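PDB 1U60: glutaminase 1 from Escherichia coli, which catalyses the hydrolysis of L-glutamine to L-glutamate and ammonium. Local coordinates for residues 71-74 against 75-79; 78-82 against 83-87; 140-143 against 144-148; 206-209 against 210-214; 224-228 against 229-233. One frame throughout, in Å; residues are numbered along the deposited sequence.

Interaction 1 (71-74 against 75-79)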
loop_
_atom_site.group_PDB
_atom_site.type_symbol
_atom_site.label_atom_id
_atom_site.label_comp_id
_atom_site.label_asym_id
_atom_site.label_seq_id
_atom_site.Cartn_x
_atom_site.Cartn_y
_atom_site.Cartn_z
ATOM N N CYS A 71 -10.044 -13.245 6.676
ATOM C CA CYS A 71 -11.375 -13.851 6.610
ATOM C C CYS A 71 -12.404 -13.085 7.456
ATOM O O CYS A 71 -13.539 -12.898 7.061
ATOM C CB CYS A 71 -11.358 -15.302 7.069
ATOM S SG CYS A 71 -10.120 -16.360 6.238
ATOM N N THR A 72 -12.002 -12.642 8.641
ATOM C CA THR A 72 -12.956 -11.943 9.482
ATOM C C THR A 72 -13.231 -10.560 8.917
ATOM O O THR A 72 -14.381 -10.019 9.032
ATOM C CB THR A 72 -12.398 -11.928 10.922
ATOM O OG1 THR A 72 -12.530 -13.274 11.458
ATOM C CG2 THR A 72 -13.187 -10.971 11.837
ATOM N N LEU A 73 -12.202 -9.940 8.327
ATOM C CA LEU A 73 -12.405 -8.686 7.631
ATOM C C LEU A 73 -13.464 -8.882 6.541
ATOM O O LEU A 73 -14.336 -8.031 6.320
ATOM C CB LEU A 73 -11.091 -8.190 7.025
ATOM C CG LEU A 73 -11.167 -6.998 6.089
ATOM C CD1 LEU A 73 -11.898 -5.833 6.834
ATOM C CD2 LEU A 73 -9.815 -6.562 5.549
ATOM N N ALA A 74 -13.315 -9.957 5.772
ATOM C CA ALA A 74 -14.256 -10.208 4.668
ATOM C C ALA A 74 -15.688 -10.297 5.225
ATOM O O ALA A 74 -16.623 -9.676 4.704
ATOM C CB ALA A 74 -13.875 -11.418 3.946
ATOM N N LEU A 75 -15.852 -11.003 6.348
ATOM C CA LEU A 75 -17.168 -11.099 6.973
ATOM C C LEU A 75 -17.686 -9.755 7.476
ATOM O O LEU A 75 -18.868 -9.429 7.324
ATOM C CB LEU A 75 -17.141 -12.155 8.091
ATOM C CG LEU A 75 -18.480 -12.442 8.722
ATOM C CD1 LEU A 75 -19.544 -12.811 7.688
ATOM C CD2 LEU A 75 -18.284 -13.518 9.736
ATOM N N ALA A 76 -16.806 -8.949 8.071
ATOM C CA ALA A 76 -17.243 -7.654 8.604
ATOM C C ALA A 76 -17.735 -6.790 7.463
ATOM O O ALA A 76 -18.731 -6.067 7.587
ATOM C CB ALA A 76 -16.134 -6.959 9.300
ATOM N N LEU A 77 -17.057 -6.849 6.324
ATOM C CA LEU A 77 -17.500 -6.079 5.168
ATOM C C LEU A 77 -18.876 -6.522 4.674
ATOM O O LEU A 77 -19.731 -5.685 4.337
ATOM C CB LEU A 77 -16.466 -6.110 4.032
ATOM C CG LEU A 77 -15.143 -5.343 4.220
ATOM C CD1 LEU A 77 -14.113 -5.859 3.257
ATOM C CD2 LEU A 77 -15.366 -3.842 4.056
ATOM N N GLU A 78 -19.139 -7.817 4.679
ATOM C CA GLU A 78 -20.431 -8.330 4.260
ATOM C C GLU A 78 -21.496 -7.908 5.264
ATOM O O GLU A 78 -22.616 -7.530 4.860
ATOM C CB GLU A 78 -20.436 -9.864 4.154
ATOM C CG GLU A 78 -19.511 -10.436 3.088
ATOM C CD GLU A 78 -19.946 -10.048 1.684
ATOM O OE1 GLU A 78 -21.173 -10.108 1.400
ATOM O OE2 GLU A 78 -19.096 -9.635 0.875
ATOM N N ASP A 79 -21.148 -7.920 6.549
ATOM C CA ASP A 79 -22.087 -7.565 7.630
ATOM C C ASP A 79 -22.429 -6.086 7.735
ATOM O O ASP A 79 -23.604 -5.738 7.838
ATOM C CB ASP A 79 -21.560 -7.991 8.983
ATOM C CG ASP A 79 -21.735 -9.467 9.264
ATOM O OD1 ASP A 79 -22.274 -10.242 8.421
ATOM O OD2 ASP A 79 -21.264 -9.947 10.315
HETATM O O HOH W 1 -16.436 -9.192 1.775
#
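With CG anti to its carbonyl carbon (chi1 -64°) and the chain bent again at chi2 (-66°), Glu-78 folds back over the turn below it. Its CG lies 3.4 Å from the carbonyl oxygen of Ala-74, and its OE2 meets a water set between the two residues. That water donates to both ends: to Ala-74 O at 3.0 Å and to Glu-78 OE2 at 2.8 Å. Since Ala-74 O also accepts the backbone N-H of Glu-78 at 3.1 Å, one residue meets this carbonyl twice, directly and through the water. Glu-78 OE2 takes further hydrogen bonds from Gln-227 N and Asn-230 ND2, and three donors on one oxygen would be expected to favour the charged carboxylate. Ala-74 and Glu-78 lie on helix 68-80, which begins shortly after Ser-66, a predicted substrate-binding residue; a helix starting just beyond such a serine and running through the core is as in the serine beta-lactamase-like fold. Regular i to i+4 bonds carry the backbone, among them Ala-76 N to Thr-72 O at 2.8 Å and Leu-77 N to Leu-73 O at 3.0 Å. On another flank Leu-73 has CG anti to the backbone N (chi1 171°), which swings its CD1 along the helix until it comes 4.2 Å from CG of Leu-77; the two side chains are inclined to each other. The CG of Leu-77 also rests 3.5 Å from Leu-73 O. Helix 231-241 packs over both leucines, and Leu-77 additionally meets Tyr-252 of the second subunit.

Interaction 2 (78-82 against 83-87)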
loop_
_atom_site.group_PDB
_atom_site.type_symbol
_atom_site.label_atom_id
_atom_site.label_comp_id
_atom_site.label_asym_id
_atom_site.label_seq_id
_atom_site.Cartn_x
_atom_site.Cartn_y
_atom_site.Cartn_z
ATOM N N GLU A 78 -19.139 -7.817 4.679
ATOM C CA GLU A 78 -20.431 -8.330 4.260
ATOM C C GLU A 78 -21.496 -7.908 5.264
ATOM O O GLU A 78 -22.616 -7.530 4.860
ATOM C CB GLU A 78 -20.436 -9.864 4.154
ATOM C CG GLU A 78 -19.511 -10.436 3.088
ATOM C CD GLU A 78 -19.946 -10.048 1.684
ATOM O OE1 GLU A 78 -21.173 -10.108 1.400
ATOM O OE2 GLU A 78 -19.096 -9.635 0.875
ATOM N N ASP A 79 -21.148 -7.920 6.549
ATOM C CA ASP A 79 -22.087 -7.565 7.630
ATOM C C ASP A 79 -22.429 -6.086 7.735
ATOM O O ASP A 79 -23.604 -5.738 7.838
ATOM C CB ASP A 79 -21.560 -7.991 8.983
ATOM C CG ASP A 79 -21.735 -9.467 9.264
ATOM O OD1 ASP A 79 -22.274 -10.242 8.421
ATOM O OD2 ASP A 79 -21.264 -9.947 10.315
ATOM N N VAL A 80 -21.422 -5.193 7.709
ATOM C CA VAL A 80 -21.647 -3.779 8.018
ATOM C C VAL A 80 -21.238 -2.806 6.892
ATOM O O VAL A 80 -21.606 -1.648 6.928
ATOM C CB VAL A 80 -20.984 -3.367 9.363
ATOM C CG1 VAL A 80 -21.479 -4.247 10.515
ATOM C CG2 VAL A 80 -19.418 -3.374 9.285
ATOM N N GLY A 81 -20.520 -3.306 5.886
ATOM C CA GLY A 81 -20.163 -2.567 4.682
ATOM C C GLY A 81 -18.858 -1.802 4.841
ATOM O O GLY A 81 -18.367 -1.666 5.967
ATOM N N PRO A 82 -18.303 -1.302 3.747
ATOM C CA PRO A 82 -16.975 -0.685 3.801
ATOM C C PRO A 82 -16.873 0.607 4.561
ATOM O O PRO A 82 -15.819 0.865 5.183
ATOM C CB PRO A 82 -16.598 -0.482 2.316
ATOM C CG PRO A 82 -17.950 -0.502 1.603
ATOM C CD PRO A 82 -18.765 -1.447 2.347
ATOM N N GLN A 83 -17.922 1.436 4.531
ATOM C CA GLN A 83 -17.840 2.691 5.279
ATOM C C GLN A 83 -17.703 2.433 6.776
ATOM O O GLN A 83 -16.876 3.038 7.445
ATOM C CB GLN A 83 -19.036 3.646 4.992
ATOM C CG GLN A 83 -18.814 5.010 5.643
ATOM C CD GLN A 83 -17.634 5.746 5.028
ATOM O OE1 GLN A 83 -17.609 5.970 3.826
ATOM N NE2 GLN A 83 -16.639 6.067 5.837
ATOM N N ALA A 84 -18.495 1.500 7.313
ATOM C CA ALA A 84 -18.419 1.154 8.695
ATOM C C ALA A 84 -17.085 0.576 9.089
ATOM O O ALA A 84 -16.605 0.848 10.178
ATOM C CB ALA A 84 -19.571 0.170 9.044
ATOM N N VAL A 85 -16.509 -0.287 8.248
ATOM C CA VAL A 85 -15.223 -0.826 8.541
ATOM C C VAL A 85 -14.166 0.291 8.576
ATOM O O VAL A 85 -13.331 0.328 9.462
ATOM C CB VAL A 85 -14.849 -1.950 7.554
ATOM C CG1 VAL A 85 -13.367 -2.337 7.703
ATOM C CG2 VAL A 85 -15.741 -3.173 7.811
ATOM N N GLN A 86 -14.252 1.234 7.662
ATOM C CA GLN A 86 -13.252 2.336 7.600
ATOM C C GLN A 86 -13.376 3.258 8.850
ATOM O O GLN A 86 -12.360 3.689 9.430
ATOM C CB GLN A 86 -13.425 3.130 6.309
ATOM C CG GLN A 86 -12.250 4.054 6.069
ATOM C CD GLN A 86 -12.371 4.829 4.764
ATOM O OE1 GLN A 86 -13.421 4.791 4.100
ATOM N NE2 GLN A 86 -11.261 5.474 4.352
ATOM N N ASP A 87 -14.608 3.535 9.270
ATOM C CA ASP A 87 -14.892 4.377 10.417
ATOM C C ASP A 87 -14.539 3.711 11.759
ATOM O O ASP A 87 -13.960 4.348 12.665
ATOM C CB ASP A 87 -16.394 4.687 10.457
ATOM C CG ASP A 87 -16.843 5.651 9.359
ATOM O OD1 ASP A 87 -16.003 6.328 8.717
ATOM O OD2 ASP A 87 -18.045 5.776 9.077
HETATM O O HOH W 2 -20.845 0.782 5.839
#
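The carbonyl oxygen of Pro-82 is gripped by two donors: the backbone N-H of Gln-86, at 3.0 Å from Pro-82 O, and the hydroxyl of Tyr-252 of the second subunit. One turn of helix is thereby tied into the subunit contact, which Gln-86 extends by giving its NE2 to Asp-249 of that subunit. A water closes the gap between the two helices. It donates to Val-80 O at 2.8 Å and accepts the N-H of Ala-84 at 2.9 Å, and an amide near the helix start is thus linked through the water to the end of the preceding helix. Beside it, Val-85 N binds Gly-81 O at 3.2 Å, with the donor in the carbonyl plane and an N-H...O angle of 161°. The apolar part of the corner is made by Val-80, whose bond to CB points at the following helix. Its CG1 is anti to the carbonyl carbon (chi1 -56°), which leaves CG2 between backbone N and carbonyl carbon; from there CG2 touches CB of Ala-84 at 3.6 Å and CG2 of Val-85 at 4.0 Å, the two valine side chains lying nearly perpendicular. On the outer surface Gln-83 bends at chi2 and hands NE2 to Asp-87 OD1 at 3.0 Å; the carboxylate is approached from above its plane, while the acceptor stays in the amide plane. A glycine of positive phi (89°) that leaves helix 68-80 and at once serves as N-cap of helix 82-88, with proline at the first helical position, is characteristic of a tight helix-to-helix corner.

Interaction 3 (140-143 against 144-148)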
loop_
_atom_site.group_PDB
_atom_site.type_symbol
_atom_site.label_atom_id
_atom_site.label_comp_id
_atom_site.label_asym_id
_atom_site.label_seq_id
_atom_site.Cartn_x
_atom_site.Cartn_y
_atom_site.Cartn_z
ATOM N N LEU A 140 -15.889 -19.205 11.713
ATOM C CA LEU A 140 -15.450 -20.533 11.263
ATOM C C LEU A 140 -16.064 -20.844 9.889
ATOM O O LEU A 140 -15.391 -21.330 9.007
ATOM C CB LEU A 140 -15.802 -21.606 12.291
ATOM C CG LEU A 140 -15.462 -23.033 11.884
ATOM C CD1 LEU A 140 -13.964 -23.167 11.620
ATOM C CD2 LEU A 140 -15.921 -24.017 12.968
ATOM N N HIS A 141 -17.341 -20.508 9.714
ATOM C CA HIS A 141 -18.048 -20.795 8.470
ATOM C C HIS A 141 -17.443 -20.020 7.302
ATOM O O HIS A 141 -17.233 -20.581 6.245
ATOM C CB HIS A 141 -19.532 -20.474 8.643
ATOM C CG HIS A 141 -20.365 -20.854 7.475
ATOM N ND1 HIS A 141 -20.648 -22.168 7.165
ATOM C CD2 HIS A 141 -20.949 -20.099 6.516
ATOM C CE1 HIS A 141 -21.407 -22.199 6.082
ATOM N NE2 HIS A 141 -21.590 -20.959 5.663
ATOM N N ILE A 142 -17.162 -18.738 7.489
ATOM C CA ILE A 142 -16.547 -17.999 6.384
ATOM C C ILE A 142 -15.159 -18.498 6.027
ATOM O O ILE A 142 -14.807 -18.558 4.823
ATOM C CB ILE A 142 -16.604 -16.481 6.557
ATOM C CG1 ILE A 142 -16.563 -15.861 5.163
ATOM C CG2 ILE A 142 -15.496 -15.940 7.463
ATOM C CD1 ILE A 142 -16.703 -14.348 5.185
ATOM N N GLN A 143 -14.359 -18.901 7.029
ATOM C CA GLN A 143 -13.055 -19.530 6.730
ATOM C C GLN A 143 -13.247 -20.784 5.850
ATOM O O GLN A 143 -12.573 -20.970 4.875
ATOM C CB GLN A 143 -12.280 -19.914 8.005
ATOM C CG GLN A 143 -11.834 -18.829 8.907
ATOM C CD GLN A 143 -10.924 -19.334 10.010
ATOM O OE1 GLN A 143 -10.521 -20.513 10.029
ATOM N NE2 GLN A 143 -10.626 -18.461 10.964
ATOM N N GLN A 144 -14.214 -21.636 6.203
ATOM C CA GLN A 144 -14.496 -22.814 5.412
ATOM C C GLN A 144 -15.015 -22.477 4.011
ATOM O O GLN A 144 -14.617 -23.113 3.013
ATOM C CB GLN A 144 -15.477 -23.737 6.158
ATOM C CG GLN A 144 -14.917 -24.296 7.485
ATOM C CD GLN A 144 -15.971 -24.970 8.362
ATOM O OE1 GLN A 144 -17.189 -24.712 8.226
ATOM N NE2 GLN A 144 -15.501 -25.782 9.333
ATOM N N GLN A 145 -15.850 -21.445 3.903
ATOM C CA GLN A 145 -16.349 -21.016 2.614
ATOM C C GLN A 145 -15.254 -20.476 1.710
ATOM O O GLN A 145 -15.274 -20.722 0.524
ATOM C CB GLN A 145 -17.399 -19.937 2.787
ATOM C CG GLN A 145 -18.698 -20.402 3.342
ATOM C CD GLN A 145 -19.687 -19.219 3.496
ATOM O OE1 GLN A 145 -19.444 -18.279 4.290
ATOM N NE2 GLN A 145 -20.798 -19.284 2.774
ATOM N N LEU A 146 -14.331 -19.734 2.293
ATOM C CA LEU A 146 -13.248 -19.089 1.507
ATOM C C LEU A 146 -12.110 -20.036 1.143
ATOM O O LEU A 146 -11.595 -19.930 0.063
ATOM C CB LEU A 146 -12.680 -17.935 2.300
ATOM C CG LEU A 146 -13.618 -16.762 2.484
ATOM C CD1 LEU A 146 -13.034 -15.886 3.562
ATOM C CD2 LEU A 146 -13.771 -15.990 1.229
ATOM N N ALA A 147 -11.741 -20.956 2.047
ATOM C CA ALA A 147 -10.534 -21.777 1.912
ATOM C C ALA A 147 -10.765 -23.285 1.801
ATOM O O ALA A 147 -9.914 -24.019 1.291
ATOM C CB ALA A 147 -9.584 -21.501 3.078
ATOM N N GLY A 148 -11.901 -23.758 2.320
ATOM C CA GLY A 148 -12.226 -25.167 2.212
ATOM C C GLY A 148 -12.908 -25.719 3.433
ATOM O O GLY A 148 -12.650 -25.302 4.556
HETATM O O HOH W 3 -19.311 -24.025 9.558
#
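Aromatic contact is supplied by His-141 and Gln-145, one turn apart. CG of Gln-145 sits over one face of the imidazole, 4.1 Å from the ring centroid and shifted toward the rim, a CH-pi contact. The amide of Gln-145 continues past the ring, its plane 40° from that of the imidazole, and puts OE1 3.2 Å from His-141 CD2. The ring reaches there because its CG is anti to the backbone N (chi1 -174°). Water is the second kind of link: one molecule, in the ring plane at the edge, donates to Gln-144 OE1 at 2.6 Å and forms a weak bond with His-141 ND1. NE2 of Gln-144 lies 3.8 Å from CG of Leu-140 and donates to Val-151 O. These polar chains line the more exposed side of helix 132-147, which stops at Gly-148; the positive phi there favours glycine and is a common way for helices to end, and Gly-148 N is still bonded to Gln-144 O at 2.9 Å. The inward side is apolar. Ile-142 and Leu-146 run alongside each other in a common direction, CG1 of Ile-142 and CD1 of Leu-146 3.9 Å apart, and both pack on helix 68-80, the helix that follows Ser-66. Gln-143 is a buried exception: its OE1 accepts a hydrogen bond from Thr-198 OG1 and its NE2 donates to Gln-195 O.

Interaction 4 (206-209 against 210-214)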
loop_
_atom_site.group_PDB
_atom_site.type_symbol
_atom_site.label_atom_id
_atom_site.label_comp_id
_atom_site.label_asym_id
_atom_site.label_seq_id
_atom_site.Cartn_x
_atom_site.Cartn_y
_atom_site.Cartn_z
ATOM N N ALA A 206 -4.140 -21.110 -0.781
ATOM C CA ALA A 206 -4.237 -20.627 -2.147
ATOM C C ALA A 206 -5.658 -20.483 -2.615
ATOM O O ALA A 206 -5.957 -19.613 -3.413
ATOM C CB ALA A 206 -3.425 -21.494 -3.117
ATOM N N THR A 207 -6.563 -21.325 -2.089
ATOM C CA THR A 207 -7.973 -21.212 -2.400
ATOM C C THR A 207 -8.599 -19.935 -1.844
ATOM O O THR A 207 -9.386 -19.297 -2.521
ATOM C CB THR A 207 -8.704 -22.444 -1.863
ATOM O OG1 THR A 207 -8.185 -23.637 -2.476
ATOM C CG2 THR A 207 -10.160 -22.371 -2.241
ATOM N N LEU A 208 -8.253 -19.573 -0.599
ATOM C CA LEU A 208 -8.648 -18.278 -0.036
ATOM C C LEU A 208 -8.229 -17.186 -1.011
ATOM O O LEU A 208 -9.046 -16.315 -1.354
ATOM C CB LEU A 208 -8.002 -18.065 1.315
ATOM C CG LEU A 208 -8.013 -16.628 1.920
ATOM C CD1 LEU A 208 -9.421 -16.052 2.059
ATOM C CD2 LEU A 208 -7.308 -16.565 3.247
ATOM N N GLY A 209 -6.993 -17.246 -1.482
ATOM C CA GLY A 209 -6.518 -16.290 -2.481
ATOM C C GLY A 209 -7.317 -16.273 -3.777
ATOM O O GLY A 209 -7.596 -15.204 -4.316
ATOM N N ALA A 210 -7.673 -17.464 -4.271
ATOM C CA ALA A 210 -8.376 -17.614 -5.505
ATOM C C ALA A 210 -9.829 -17.120 -5.377
ATOM O O ALA A 210 -10.374 -16.555 -6.307
ATOM C CB ALA A 210 -8.351 -19.022 -5.965
ATOM N N THR A 211 -10.410 -17.268 -4.207
ATOM C CA THR A 211 -11.748 -16.756 -3.969
ATOM C C THR A 211 -11.720 -15.232 -4.085
ATOM O O THR A 211 -12.598 -14.625 -4.716
ATOM C CB THR A 211 -12.274 -17.221 -2.623
ATOM O OG1 THR A 211 -12.386 -18.669 -2.610
ATOM C CG2 THR A 211 -13.655 -16.617 -2.389
ATOM N N LEU A 212 -10.687 -14.608 -3.512
ATOM C CA LEU A 212 -10.550 -13.180 -3.619
ATOM C C LEU A 212 -10.228 -12.816 -5.070
ATOM O O LEU A 212 -10.814 -11.864 -5.628
ATOM C CB LEU A 212 -9.482 -12.712 -2.658
ATOM C CG LEU A 212 -9.722 -12.918 -1.166
ATOM C CD1 LEU A 212 -8.442 -12.579 -0.331
ATOM C CD2 LEU A 212 -10.948 -12.108 -0.666
ATOM N N ALA A 213 -9.332 -13.551 -5.735
ATOM C CA ALA A 213 -8.984 -13.222 -7.119
ATOM C C ALA A 213 -10.218 -13.294 -8.059
ATOM O O ALA A 213 -10.296 -12.540 -9.022
ATOM C CB ALA A 213 -7.857 -14.158 -7.655
ATOM N N ALA A 214 -11.141 -14.225 -7.766
ATOM C CA ALA A 214 -12.358 -14.450 -8.543
ATOM C C ALA A 214 -13.497 -13.475 -8.183
ATOM O O ALA A 214 -14.630 -13.622 -8.667
ATOM C CB ALA A 214 -12.827 -15.868 -8.379
#
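Thr-211 stands one turn beyond Thr-207, and its side chain can be followed outward from the helix. CB lies 3.6 Å from Thr-207 O and about equally close to Leu-208 O, held against the preceding turn. From CB the hydroxyl branch is anti to the carbonyl carbon (chi1 -63°), which leaves OG1 beside the backbone N and 3.1 Å from Thr-207 O. A threonine hydroxyl lying against the carbonyl four residues back is a familiar way for a helix to accommodate this residue. A second acceptor, Leu-146 O in the last turn of helix 132-147, is within reach of the same single proton, so which of the two carbonyls takes it is not settled. The side chain of Thr-211 also packs on Asn-218. Thr-207 O has a firm donor besides: the N-H of Thr-211 at 2.8 Å. Around this pair the helix is regular, with Ala-213 N on Gly-209 O at 2.8 Å and Leu-212 N on Leu-208 O at 3.2 Å. The leucines also meet through their methyls, CD1 to CD1 at 4.3 Å, while CG of Leu-212 rests 3.5 Å from the carbonyl oxygen of Leu-208. They face strand 265-270, Leu-208 on Leu-267 and Leu-212 on Val-269; Ala-206 and Ala-210, small and on another face, pack on Val-46 of strand 42-47. The helix thus lies on the antiparallel sheet, as in the beta-lactamase-like fold. Thr-207 OG1 bonds Ile-203 O. In this buried part of helix 202-213, the two threonine hydroxyls have backbone carbonyls as partners, and the polar groups are accommodated without charge.

Interaction 5 (224-228 against 229-233)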
loop_
_atom_site.group_PDB
_atom_site.type_symbol
_atom_site.label_atom_id
_atom_site.label_comp_id
_atom_site.label_asym_id
_atom_site.label_seq_id
_atom_site.Cartn_x
_atom_site.Cartn_y
_atom_site.Cartn_z
ATOM N N ARG A 224 -20.560 -18.216 -4.714
ATOM C CA ARG A 224 -20.267 -16.836 -4.358
ATOM C C ARG A 224 -20.320 -16.688 -2.861
ATOM O O ARG A 224 -21.360 -16.917 -2.260
ATOM C CB ARG A 224 -21.217 -15.810 -4.996
ATOM C CG ARG A 224 -20.852 -14.398 -4.505
ATOM C CD ARG A 224 -21.469 -13.244 -5.245
ATOM N NE ARG A 224 -21.070 -13.224 -6.623
ATOM C CZ ARG A 224 -19.927 -12.743 -7.049
ATOM N NH1 ARG A 224 -19.014 -12.266 -6.192
ATOM N NH2 ARG A 224 -19.626 -12.779 -8.323
ATOM N N VAL A 225 -19.188 -16.350 -2.249
ATOM C CA VAL A 225 -19.054 -16.172 -0.807
ATOM C C VAL A 225 -19.091 -14.691 -0.457
ATOM O O VAL A 225 -19.636 -14.331 0.545
ATOM C CB VAL A 225 -17.704 -16.754 -0.315
ATOM C CG1 VAL A 225 -17.495 -16.596 1.170
ATOM C CG2 VAL A 225 -17.579 -18.154 -0.705
ATOM N N LEU A 226 -18.427 -13.845 -1.251
ATOM C CA LEU A 226 -18.384 -12.414 -1.006
ATOM C C LEU A 226 -18.972 -11.603 -2.170
ATOM O O LEU A 226 -18.895 -12.039 -3.301
ATOM C CB LEU A 226 -16.930 -11.978 -0.820
ATOM C CG LEU A 226 -16.092 -12.809 0.150
ATOM C CD1 LEU A 226 -14.630 -12.286 0.130
ATOM C CD2 LEU A 226 -16.664 -12.778 1.590
ATOM N N GLN A 227 -19.437 -10.389 -1.898
ATOM C CA GLN A 227 -19.822 -9.498 -2.957
ATOM C C GLN A 227 -18.576 -9.027 -3.657
ATOM O O GLN A 227 -17.622 -8.647 -2.989
ATOM C CB GLN A 227 -20.565 -8.288 -2.421
ATOM C CG GLN A 227 -21.872 -8.648 -1.763
ATOM C CD GLN A 227 -22.403 -7.494 -0.930
ATOM O OE1 GLN A 227 -22.371 -7.538 0.319
ATOM N NE2 GLN A 227 -22.827 -6.448 -1.608
ATOM N N ALA A 228 -18.598 -9.025 -4.975
ATOM C CA ALA A 228 -17.466 -8.556 -5.754
ATOM C C ALA A 228 -16.964 -7.175 -5.321
ATOM O O ALA A 228 -15.740 -6.925 -5.285
ATOM C CB ALA A 228 -17.823 -8.568 -7.234
ATOM N N ASP A 229 -17.895 -6.271 -4.995
ATOM C CA ASP A 229 -17.541 -4.886 -4.699
ATOM C C ASP A 229 -16.800 -4.781 -3.369
ATOM O O ASP A 229 -16.178 -3.775 -3.109
ATOM C CB ASP A 229 -18.775 -3.982 -4.640
ATOM C CG ASP A 229 -19.336 -3.652 -6.013
ATOM O OD1 ASP A 229 -18.622 -3.726 -7.063
ATOM O OD2 ASP A 229 -20.510 -3.269 -6.121
ATOM N N ASN A 230 -16.918 -5.793 -2.521
ATOM C CA ASN A 230 -16.180 -5.814 -1.246
ATOM C C ASN A 230 -14.737 -6.232 -1.383
ATOM O O ASN A 230 -13.941 -5.876 -0.537
ATOM C CB ASN A 230 -16.891 -6.666 -0.179
ATOM C CG ASN A 230 -18.105 -5.950 0.399
ATOM O OD1 ASN A 230 -18.121 -4.707 0.431
ATOM N ND2 ASN A 230 -19.112 -6.691 0.854
ATOM N N VAL A 231 -14.399 -6.976 -2.428
ATOM C CA VAL A 231 -13.074 -7.567 -2.515
ATOM C C VAL A 231 -11.967 -6.524 -2.620
ATOM O O VAL A 231 -10.932 -6.683 -1.966
ATOM C CB VAL A 231 -12.995 -8.628 -3.600
ATOM C CG1 VAL A 231 -11.609 -9.165 -3.714
ATOM C CG2 VAL A 231 -13.914 -9.804 -3.215
ATOM N N PRO A 232 -12.111 -5.467 -3.421
ATOM C CA PRO A 232 -10.998 -4.499 -3.499
ATOM C C PRO A 232 -10.627 -3.876 -2.146
ATOM O O PRO A 232 -9.472 -3.503 -1.953
ATOM C CB PRO A 232 -11.506 -3.452 -4.502
ATOM C CG PRO A 232 -12.406 -4.217 -5.336
ATOM C CD PRO A 232 -13.189 -5.123 -4.375
ATOM N N TYR A 233 -11.583 -3.765 -1.210
ATOM C CA TYR A 233 -11.291 -3.206 0.110
ATOM C C TYR A 233 -10.394 -4.164 0.878
ATOM O O TYR A 233 -9.497 -3.764 1.603
ATOM C CB TYR A 233 -12.579 -3.014 0.893
ATOM C CG TYR A 233 -13.521 -2.000 0.262
ATOM C CD1 TYR A 233 -13.219 -0.631 0.272
ATOM C CD2 TYR A 233 -14.714 -2.413 -0.329
ATOM C CE1 TYR A 233 -14.068 0.273 -0.302
ATOM C CE2 TYR A 233 -15.574 -1.511 -0.884
ATOM C CZ TYR A 233 -15.242 -0.169 -0.891
ATOM O OH TYR A 233 -16.114 0.729 -1.429
#
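Asn-230 N binds Gln-227 O at 3.0 Å and Val-231 N binds Ala-228 O at 3.2 Å, closing two overlapping turns ahead of helix 231-241. Each bond spans three residues, and with the backbone angles between them they make type I beta turns, 227-230 and 228-231. Ala-228 O also has CD of Pro-232 at 3.3 Å, proline having no N-H to give. A side-chain hydrogen bond braces the loop before the turns: Arg-224 NH1 donates to Leu-226 O at 2.9 Å and 159°, with the oxygen in the guanidinium plane at its edge. The same NH1 also serves Gly-215 O, so one nitrogen of Arg-224 ties Leu-226 to Gly-215. Apolar contact comes from Leu-226, whose bond to CB points at the residues that lead into the helix; its CD1 lies 4.2 Å from CG2 of Val-231. Leu-226 further packs on helices 68-80 and 132-147. The amide of Asn-230 turns to Glu-78 of helix 68-80, and beyond it the ring of Tyr-233 meets that of Tyr-252 of the second subunit. The carbonyls of this irregular stretch are thus satisfied in two ways: those of Gln-227 and Ala-228 by the turn bonds, and that of Leu-226 by the arginine, whose guanidinium braces the loop.

How the interactions relate
Interactions 1 and 2 share helix 68-80, and interaction 2 goes on into helix 82-88, with Val-85 packing on Leu-73, Ala-76 and Leu-77. Interactions 1 and 4 are buried, yet differ: interaction 4 is threonine hydroxyls, leucines and small residues against strands, whereas interaction 1 carries a carboxylate and a water at one end. Interactions 2, 3 and 5 are only partly buried, and 1, 2 and 5 all meet Tyr-252 of the second subunit. Interaction 3 has polar amides and an imidazole on its outer side; it meets 1 and 5 largely by apolar packing and 4 also through Leu-146 O. Glu-78 joins interaction 1 to interaction 5, and Leu-226 joins 5 to 3 and 4.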